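Long-range contacts in zinc-type alcohol dehydrogenase-like protein YAHK (PDB 1UUF), which catalyses the NADPH-dependent reduction of a wide range of aldehydes to their alcohols and binds two zinc ions per subunit: residues K256-I261 against T275-R280; G207-K212 against I332-E337; G107-S112 against D128-T133. All coordinates share one frame; numbering follows the deposited sequence.

Followed from the N terminus, the chain illustrates how contacts close loops of very different size. Contact 3 comes first: 107-112 and 128-133 pair after a short excursion whose Cys113, Cys116, Cys119 and Cys127 hold the second zinc, all within the GroES-like part of the fold. The chain then enters the Rossmann-type domain, where 207-212 opens contact 2. Before that contact closes, contact 1 opens and closes inside it, joining 256-261 to 275-280 at the start of strand 258-263 of the parallel sheet. Residues 332-337 finally complete contact 2, linking a coenzyme-domain helix to the strand returning to the mixed sheet. Contact 1 is thus nested in contact 2, contact 3 precedes both, and none cross.

Contact 1. Residues K256-I261 against T275-R280; sequences KSFDFI and TTLLKR
Ile261 lays CG1 and CD1 against Leu278, with CG1 3.7 Å from Leu278 CD2, and the same CD1 reaches Leu277 CB. Phe258 completes this tight side: it lies beside Leu277, pointing the same way, its CD1 3.8 Å from Leu277 CB and its ring edge turned to Leu277 O. That oxygen is gripped twice, by Phe258 N at 2.8 Å and by Ser257 N, which stands 49° above the carbonyl plane. A return bond from Lys279 N to Phe258 O, 2.8 Å, fixes the parallel pairing of Phe258 with Leu278.

The polar side is looser. Lys279 runs alongside Asp259, its chain bent about CG-CD (chi3 59°), and its NZ makes a 2.9 Å salt bridge with Asp259 OD1; Asp259 OD2 accepts the backbone N-H of Lys197. At the exposed corner the backbone N of Lys256 bonds Thr276 O, while the extended side chain of Lys256 leads away to a salt bridge with Asp128 of the second subunit. The arrangement belongs to a beta-alpha-beta crossover of the Rossmann fold in zinc-dependent alcohol dehydrogenases: after strand 258-263 and helix 271-275, the short strand 278-279 pairs with the start of 258-263 just before the chain enters parallel strand 282-286.

Contact 2. Residues G207-K212 against I332-E337; sequences GHMGIK and IVADIE
Lys212 and His208, one helical turn apart, offer their polar ends to the backbone and carboxylate of Val333-Asp335. Their helix, 205-216, follows the glycine-rich turn of the Rossmann-type domain, whereas 332-337 leads into a strand of the mixed sheet, so the contact joins the two main parts of the fold.

The histidine is used on both nitrogens. Its NE2 accepts the N-H of Asp335 at 3.1 Å in a nearly straight bond (168°), while ND1 is paired with Gly205 O; the pattern is consistent with a neutral ring protonated at ND1. The ring of Tyr358 meets that of His208 at a shallow angle, and the edge of the His208 ring is turned to the backbone of Ala334.

The ammonium group of Lys212 has three partners. Its chain stays extended as far as CE and then turns at the last bond (chi4 -84°), which puts NZ 3.0 Å from Val333 O, nearly along the C=O axis. It also makes a salt bridge with Asp335 OD1 at 3.2 Å, coming from 44° above the carboxylate plane. A water accepts from Lys212 NZ at 2.9 Å and from Val333 N at 3.1 Å, so that both polar backbone atoms of Val333 are engaged.

The rest of the contact is apolar. Met209, whose side chain also packs on Leu176 and Thr183 of helix 176-189, is bent about both CB-CG and CG-SD, and its SD rests 3.9 Å from Ala334 CB.

Contact 3. Residues G107-S112 against D128-T133; sequences GCIVDS and DHMTGT
Thr133 meets Gly107, Cys108 and Val110, Thr131 meets Val110 and Asp111, and Met130 meets Ile109; these three residues of 128-133 have the most surface buried by the contact. The two segments form a small antiparallel ribbon interrupted by a classic beta bulge, at the base of the lobe in which Cys113, Cys116, Cys119 and Cys127 bind the second zinc.

Thr133 closes one end. With OG1 anti to its own carbonyl carbon (chi1 -55°), the hydroxyl donates to Gly107 O at 2.5 Å, unusually short, so the exact length is best read with caution. The backbone N of Thr133 bonds Cys108 O at 2.9 Å. Its side chain crosses that of Val110 at about a right angle, OG1 lying against Val110 CG1. An alanine in place of Thr133 would lack OG1 and CG2, and would probably leave Gly107 O without its hydroxyl mate and open a gap beside Val110. The neighbouring Cys108 packs on His82, a ligand of the catalytic zinc.

Thr131 is the single residue facing the bulge. Its O takes the N-H of Val110 at 3.0 Å in an almost straight bond (177°). A weak bond reaches the same oxygen from Asp111 N at 3.5 Å. Thr131 N in turn donates to Asp111 O at 2.7 Å. Its methyl CG2 meets Val110 CG2 at 3.6 Å.

Met130 turns to Ile109, crossing it roughly at right angles. CG, anti to the backbone N (chi1 -179°), touches Ile109 CG2 at 3.6 Å, and beyond it SD lies 3.9 Å from Ile109 CG1.

Contact 1. Residues K256-I261 against T275-R280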
loop_
_atom_site.group_PDB
_atom_site.type_symbol
_atom_site.label_atom_id
_atom_site.label_comp_id
_atom_site.label_asym_id
_atom_site.label_seq_id
_atom_site.Cartn_x
_atom_site.Cartn_y
_atom_site.Cartn_z
ATOM N N LYS A 256 -6.941 -4.613 14.513
ATOM C CA LYS A 256 -5.619 -5.175 14.228
ATOM C C LYS A 256 -5.603 -6.700 14.134
ATOM O O LYS A 256 -4.760 -7.348 14.754
ATOM C CB LYS A 256 -4.632 -4.738 15.319
ATOM C CG LYS A 256 -4.560 -3.236 15.541
ATOM C CD LYS A 256 -3.715 -2.898 16.766
ATOM C CE LYS A 256 -3.664 -1.395 17.019
ATOM N NZ LYS A 256 -2.912 -1.048 18.264
ATOM N N SER A 257 -6.502 -7.284 13.345
ATOM C CA SER A 257 -6.551 -8.741 13.251
ATOM C C SER A 257 -6.490 -9.328 11.849
ATOM O O SER A 257 -6.329 -10.544 11.698
ATOM C CB SER A 257 -7.823 -9.260 13.925
ATOM O OG SER A 257 -8.965 -8.908 13.162
ATOM N N PHE A 258 -6.622 -8.489 10.824
ATOM C CA PHE A 258 -6.608 -8.992 9.454
ATOM C C PHE A 258 -5.261 -9.003 8.758
ATOM O O PHE A 258 -4.496 -8.048 8.836
ATOM C CB PHE A 258 -7.581 -8.201 8.578
ATOM C CG PHE A 258 -9.021 -8.517 8.834
ATOM C CD1 PHE A 258 -9.737 -7.818 9.797
ATOM C CD2 PHE A 258 -9.659 -9.525 8.120
ATOM C CE1 PHE A 258 -11.073 -8.115 10.045
ATOM C CE2 PHE A 258 -10.991 -9.833 8.359
ATOM C CZ PHE A 258 -11.703 -9.124 9.326
ATOM N N ASP A 259 -4.989 -10.097 8.059
ATOM C CA ASP A 259 -3.755 -10.228 7.307
ATOM C C ASP A 259 -3.957 -9.485 6.000
ATOM O O ASP A 259 -3.054 -8.818 5.495
ATOM C CB ASP A 259 -3.473 -11.698 7.001
ATOM C CG ASP A 259 -3.084 -12.487 8.232
ATOM O OD1 ASP A 259 -1.934 -12.333 8.698
ATOM O OD2 ASP A 259 -3.931 -13.251 8.738
ATOM N N PHE A 260 -5.169 -9.599 5.470
ATOM C CA PHE A 260 -5.499 -8.985 4.196
ATOM C C PHE A 260 -6.988 -8.658 4.113
ATOM O O PHE A 260 -7.825 -9.407 4.607
ATOM C CB PHE A 260 -5.114 -9.961 3.080
ATOM C CG PHE A 260 -5.491 -9.501 1.703
ATOM C CD1 PHE A 260 -4.942 -8.343 1.165
ATOM C CD2 PHE A 260 -6.388 -10.239 0.934
ATOM C CE1 PHE A 260 -5.280 -7.925 -0.121
ATOM C CE2 PHE A 260 -6.732 -9.832 -0.351
ATOM C CZ PHE A 260 -6.176 -8.670 -0.880
ATOM N N ILE A 261 -7.308 -7.524 3.505
ATOM C CA ILE A 261 -8.696 -7.135 3.329
ATOM C C ILE A 261 -8.916 -6.781 1.868
ATOM O O ILE A 261 -8.232 -5.922 1.319
ATOM C CB ILE A 261 -9.081 -5.918 4.194
ATOM C CG1 ILE A 261 -9.074 -6.313 5.674
ATOM C CG2 ILE A 261 -10.481 -5.432 3.814
ATOM C CD1 ILE A 261 -9.413 -5.178 6.615
ATOM N N THR A 275 -8.639 0.239 7.778
ATOM C CA THR A 275 -7.190 0.234 7.930
ATOM C C THR A 275 -6.806 -0.182 9.349
ATOM O O THR A 275 -5.842 -0.920 9.549
ATOM C CB THR A 275 -6.601 1.621 7.610
ATOM O OG1 THR A 275 -6.865 1.936 6.236
ATOM C CG2 THR A 275 -5.096 1.633 7.841
ATOM N N THR A 276 -7.577 0.265 10.335
ATOM C CA THR A 276 -7.275 -0.083 11.718
ATOM C C THR A 276 -7.540 -1.553 12.027
ATOM O O THR A 276 -7.131 -2.046 13.076
ATOM C CB THR A 276 -8.078 0.781 12.710
ATOM O OG1 THR A 276 -9.475 0.501 12.573
ATOM C CG2 THR A 276 -7.834 2.252 12.444
ATOM N N LEU A 277 -8.213 -2.252 11.114
ATOM C CA LEU A 277 -8.508 -3.674 11.306
ATOM C C LEU A 277 -7.362 -4.555 10.798
ATOM O O LEU A 277 -7.361 -5.770 11.001
ATOM C CB LEU A 277 -9.790 -4.065 10.563
ATOM C CG LEU A 277 -11.052 -3.241 10.820
ATOM C CD1 LEU A 277 -12.220 -3.895 10.095
ATOM C CD2 LEU A 277 -11.329 -3.151 12.313
ATOM N N LEU A 278 -6.390 -3.938 10.131
ATOM C CA LEU A 278 -5.245 -4.667 9.588
ATOM C C LEU A 278 -4.133 -4.908 10.601
ATOM O O LEU A 278 -3.832 -4.043 11.416
ATOM C CB LEU A 278 -4.642 -3.898 8.414
ATOM C CG LEU A 278 -5.483 -3.699 7.157
ATOM C CD1 LEU A 278 -4.760 -2.724 6.229
ATOM C CD2 LEU A 278 -5.708 -5.038 6.472
ATOM N N LYS A 279 -3.517 -6.084 10.531
ATOM C CA LYS A 279 -2.400 -6.412 11.413
ATOM C C LYS A 279 -1.202 -5.629 10.896
ATOM O O LYS A 279 -1.268 -5.008 9.835
ATOM C CB LYS A 279 -2.060 -7.899 11.329
ATOM C CG LYS A 279 -3.134 -8.832 11.853
ATOM C CD LYS A 279 -2.855 -10.266 11.431
ATOM C CE LYS A 279 -1.502 -10.756 11.933
ATOM N NZ LYS A 279 -1.264 -12.171 11.529
ATOM N N ARG A 280 -0.110 -5.661 11.650
ATOM C CA ARG A 280 1.113 -4.993 11.236
ATOM C C ARG A 280 1.516 -5.637 9.913
ATOM O O ARG A 280 1.423 -6.859 9.758
ATOM C CB ARG A 280 2.204 -5.203 12.295
ATOM C CG ARG A 280 3.574 -4.640 11.925
ATOM C CD ARG A 280 4.458 -5.702 11.291
ATOM N NE ARG A 280 4.754 -6.786 12.224
ATOM C CZ ARG A 280 5.467 -7.865 11.918
ATOM N NH1 ARG A 280 5.967 -8.009 10.697
ATOM N NH2 ARG A 280 5.674 -8.802 12.832
#

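Contact 2. Residues G207-K212 against I332-E337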
loop_
_atom_site.group_PDB
_atom_site.type_symbol
_atom_site.label_atom_id
_atom_site.label_comp_id
_atom_site.label_asym_id
_atom_site.label_seq_id
_atom_site.Cartn_x
_atom_site.Cartn_y
_atom_site.Cartn_z
ATOM N N GLY A 207 -18.013 -8.982 -4.575
ATOM C CA GLY A 207 -17.988 -9.473 -3.211
ATOM C C GLY A 207 -18.355 -10.938 -3.060
ATOM O O GLY A 207 -17.686 -11.679 -2.333
ATOM N N HIS A 208 -19.414 -11.375 -3.735
ATOM C CA HIS A 208 -19.821 -12.765 -3.600
ATOM C C HIS A 208 -18.745 -13.718 -4.122
ATOM O O HIS A 208 -18.570 -14.811 -3.582
ATOM C CB HIS A 208 -21.209 -12.992 -4.249
ATOM C CG HIS A 208 -21.187 -13.631 -5.605
ATOM N ND1 HIS A 208 -20.755 -12.976 -6.738
ATOM C CD2 HIS A 208 -21.625 -14.845 -6.019
ATOM C CE1 HIS A 208 -20.931 -13.756 -7.791
ATOM N NE2 HIS A 208 -21.458 -14.896 -7.382
ATOM N N MET A 209 -17.990 -13.297 -5.135
ATOM C CA MET A 209 -16.917 -14.143 -5.656
ATOM C C MET A 209 -15.733 -14.114 -4.696
ATOM O O MET A 209 -15.046 -15.119 -4.513
ATOM C CB MET A 209 -16.451 -13.676 -7.039
ATOM C CG MET A 209 -17.381 -14.050 -8.184
ATOM S SD MET A 209 -17.914 -15.785 -8.156
ATOM C CE MET A 209 -16.371 -16.665 -7.905
ATOM N N GLY A 210 -15.493 -12.957 -4.087
ATOM C CA GLY A 210 -14.387 -12.841 -3.147
ATOM C C GLY A 210 -14.585 -13.764 -1.957
ATOM O O GLY A 210 -13.644 -14.402 -1.478
ATOM N N ILE A 211 -15.820 -13.845 -1.475
ATOM C CA ILE A 211 -16.128 -14.708 -0.342
ATOM C C ILE A 211 -15.983 -16.175 -0.749
ATOM O O ILE A 211 -15.323 -16.955 -0.065
ATOM C CB ILE A 211 -17.558 -14.440 0.169
ATOM C CG1 ILE A 211 -17.642 -13.003 0.691
ATOM C CG2 ILE A 211 -17.922 -15.431 1.269
ATOM C CD1 ILE A 211 -19.042 -12.564 1.081
ATOM N N LYS A 212 -16.601 -16.546 -1.867
ATOM C CA LYS A 212 -16.521 -17.917 -2.360
ATOM C C LYS A 212 -15.073 -18.369 -2.527
ATOM O O LYS A 212 -14.687 -19.459 -2.091
ATOM C CB LYS A 212 -17.210 -18.040 -3.722
ATOM C CG LYS A 212 -18.724 -18.067 -3.705
ATOM C CD LYS A 212 -19.238 -17.973 -5.142
ATOM C CE LYS A 212 -20.741 -18.172 -5.249
ATOM N NZ LYS A 212 -21.107 -19.616 -5.295
ATOM N N ILE A 332 -16.632 -24.534 -8.111
ATOM C CA ILE A 332 -16.978 -23.151 -7.829
ATOM C C ILE A 332 -17.503 -22.432 -9.063
ATOM O O ILE A 332 -16.876 -22.458 -10.118
ATOM C CB ILE A 332 -15.750 -22.382 -7.316
ATOM C CG1 ILE A 332 -15.249 -23.026 -6.021
ATOM C CG2 ILE A 332 -16.103 -20.912 -7.102
ATOM C CD1 ILE A 332 -13.929 -22.476 -5.543
ATOM N N VAL A 333 -18.663 -21.802 -8.919
ATOM C CA VAL A 333 -19.274 -21.034 -9.996
ATOM C C VAL A 333 -19.934 -19.820 -9.363
ATOM O O VAL A 333 -20.062 -19.744 -8.138
ATOM C CB VAL A 333 -20.362 -21.834 -10.756
ATOM C CG1 VAL A 333 -19.753 -23.063 -11.391
ATOM C CG2 VAL A 333 -21.490 -22.218 -9.814
ATOM N N ALA A 334 -20.350 -18.872 -10.193
ATOM C CA ALA A 334 -21.012 -17.675 -9.696
ATOM C C ALA A 334 -22.495 -17.966 -9.508
ATOM O O ALA A 334 -23.031 -18.880 -10.132
ATOM C CB ALA A 334 -20.840 -16.532 -10.695
ATOM N N ASP A 335 -23.147 -17.208 -8.629
ATOM C CA ASP A 335 -24.585 -17.357 -8.414
ATOM C C ASP A 335 -25.156 -16.361 -9.412
ATOM O O ASP A 335 -24.896 -15.164 -9.313
ATOM C CB ASP A 335 -24.973 -16.973 -6.988
ATOM C CG ASP A 335 -24.298 -17.846 -5.950
ATOM O OD1 ASP A 335 -24.097 -19.046 -6.225
ATOM O OD2 ASP A 335 -23.980 -17.338 -4.857
ATOM N N ILE A 336 -25.942 -16.851 -10.361
ATOM C CA ILE A 336 -26.443 -15.980 -11.413
ATOM C C ILE A 336 -27.941 -15.934 -11.640
ATOM O O ILE A 336 -28.700 -16.752 -11.120
ATOM C CB ILE A 336 -25.813 -16.378 -12.761
ATOM C CG1 ILE A 336 -26.366 -17.741 -13.203
ATOM C CG2 ILE A 336 -24.299 -16.481 -12.625
ATOM C CD1 ILE A 336 -25.928 -18.176 -14.591
ATOM N N GLU A 337 -28.346 -14.949 -12.435
ATOM C CA GLU A 337 -29.731 -14.786 -12.840
ATOM C C GLU A 337 -29.642 -14.604 -14.344
ATOM O O GLU A 337 -29.109 -13.603 -14.827
ATOM C CB GLU A 337 -30.384 -13.556 -12.221
ATOM C CG GLU A 337 -31.863 -13.468 -12.586
ATOM C CD GLU A 337 -32.584 -12.340 -11.894
ATOM O OE1 GLU A 337 -32.248 -12.051 -10.726
ATOM O OE2 GLU A 337 -33.502 -11.756 -12.514
HETATM O O HOH W 1 -19.891 -22.101 -6.119
#

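Contact 3. Residues G107-S112 against D128-T133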
loop_
_atom_site.group_PDB
_atom_site.type_symbol
_atom_site.label_atom_id
_atom_site.label_comp_id
_atom_site.label_asym_id
_atom_site.label_seq_id
_atom_site.Cartn_x
_atom_site.Cartn_y
_atom_site.Cartn_z
ATOM N N GLY A 107 -11.977 -13.047 -21.245
ATOM C CA GLY A 107 -12.190 -12.051 -20.210
ATOM C C GLY A 107 -12.116 -10.628 -20.736
ATOM O O GLY A 107 -12.645 -10.322 -21.809
ATOM N N CYS A 108 -11.440 -9.761 -19.987
ATOM C CA CYS A 108 -11.311 -8.350 -20.351
ATOM C C CYS A 108 -10.215 -8.041 -21.359
ATOM O O CYS A 108 -10.164 -6.932 -21.892
ATOM C CB CYS A 108 -11.045 -7.510 -19.101
ATOM S SG CYS A 108 -12.328 -7.600 -17.856
ATOM N N ILE A 109 -9.349 -9.018 -21.618
ATOM C CA ILE A 109 -8.217 -8.847 -22.532
ATOM C C ILE A 109 -8.316 -9.682 -23.800
ATOM O O ILE A 109 -8.571 -10.886 -23.728
ATOM C CB ILE A 109 -6.897 -9.276 -21.857
ATOM C CG1 ILE A 109 -6.777 -8.637 -20.473
ATOM C CG2 ILE A 109 -5.713 -8.906 -22.745
ATOM C CD1 ILE A 109 -5.633 -9.196 -19.655
ATOM N N VAL A 110 -8.109 -9.054 -24.959
ATOM C CA VAL A 110 -8.117 -9.798 -26.218
ATOM C C VAL A 110 -6.758 -9.712 -26.916
ATOM O O VAL A 110 -6.512 -10.426 -27.886
ATOM C CB VAL A 110 -9.236 -9.336 -27.192
ATOM C CG1 VAL A 110 -10.601 -9.783 -26.657
ATOM C CG2 VAL A 110 -9.195 -7.829 -27.376
ATOM N N ASP A 111 -5.875 -8.848 -26.416
ATOM C CA ASP A 111 -4.529 -8.725 -26.979
ATOM C C ASP A 111 -3.639 -7.843 -26.103
ATOM O O ASP A 111 -4.124 -7.118 -25.235
ATOM C CB ASP A 111 -4.586 -8.145 -28.403
ATOM C CG ASP A 111 -3.470 -8.677 -29.302
ATOM O OD1 ASP A 111 -2.563 -9.371 -28.794
ATOM O OD2 ASP A 111 -3.499 -8.398 -30.523
ATOM N N SER A 112 -2.330 -7.941 -26.306
ATOM C CA SER A 112 -1.368 -7.123 -25.572
ATOM C C SER A 112 -0.096 -7.054 -26.419
ATOM O O SER A 112 0.005 -7.742 -27.437
ATOM C CB SER A 112 -1.082 -7.705 -24.181
ATOM O OG SER A 112 -0.433 -8.960 -24.244
ATOM N N ASP A 128 0.877 -1.697 -20.824
ATOM C CA ASP A 128 0.473 -0.335 -21.175
ATOM C C ASP A 128 -0.284 -0.289 -22.488
ATOM O O ASP A 128 -0.968 0.693 -22.786
ATOM C CB ASP A 128 1.686 0.588 -21.306
ATOM C CG ASP A 128 2.200 1.073 -19.972
ATOM O OD1 ASP A 128 1.375 1.290 -19.059
ATOM O OD2 ASP A 128 3.428 1.262 -19.848
ATOM N N HIS A 129 -0.157 -1.345 -23.281
ATOM C CA HIS A 129 -0.812 -1.385 -24.579
ATOM C C HIS A 129 -1.756 -2.564 -24.705
ATOM O O HIS A 129 -1.907 -3.146 -25.776
ATOM C CB HIS A 129 0.255 -1.428 -25.667
ATOM C CG HIS A 129 1.306 -0.380 -25.498
ATOM N ND1 HIS A 129 1.044 0.964 -25.650
ATOM C CD2 HIS A 129 2.602 -0.469 -25.113
ATOM C CE1 HIS A 129 2.130 1.658 -25.364
ATOM N NE2 HIS A 129 3.089 0.813 -25.033
ATOM N N MET A 130 -2.395 -2.909 -23.597
ATOM C CA MET A 130 -3.336 -4.013 -23.584
ATOM C C MET A 130 -4.585 -3.626 -24.370
ATOM O O MET A 130 -5.080 -2.501 -24.252
ATOM C CB MET A 130 -3.697 -4.365 -22.139
ATOM C CG MET A 130 -4.659 -5.529 -21.987
ATOM S SD MET A 130 -6.372 -4.998 -21.850
ATOM C CE MET A 130 -6.426 -4.611 -20.105
ATOM N N THR A 131 -5.077 -4.552 -25.187
ATOM C CA THR A 131 -6.280 -4.318 -25.976
ATOM C C THR A 131 -7.461 -4.912 -25.219
ATOM O O THR A 131 -7.547 -6.127 -25.049
ATOM C CB THR A 131 -6.195 -4.997 -27.360
ATOM O OG1 THR A 131 -5.102 -4.440 -28.103
ATOM C CG2 THR A 131 -7.492 -4.781 -28.144
ATOM N N GLY A 132 -8.360 -4.049 -24.756
ATOM C CA GLY A 132 -9.521 -4.516 -24.021
ATOM C C GLY A 132 -10.547 -5.160 -24.930
ATOM O O GLY A 132 -10.656 -4.820 -26.106
ATOM N N THR A 133 -11.315 -6.089 -24.372
ATOM C CA THR A 133 -12.337 -6.803 -25.119
ATOM C C THR A 133 -13.296 -5.840 -25.811
ATOM O O THR A 133 -13.851 -6.161 -26.860
ATOM C CB THR A 133 -13.069 -7.765 -24.182
ATOM O OG1 THR A 133 -12.088 -8.600 -23.557
ATOM C CG2 THR A 133 -14.051 -8.643 -24.948
#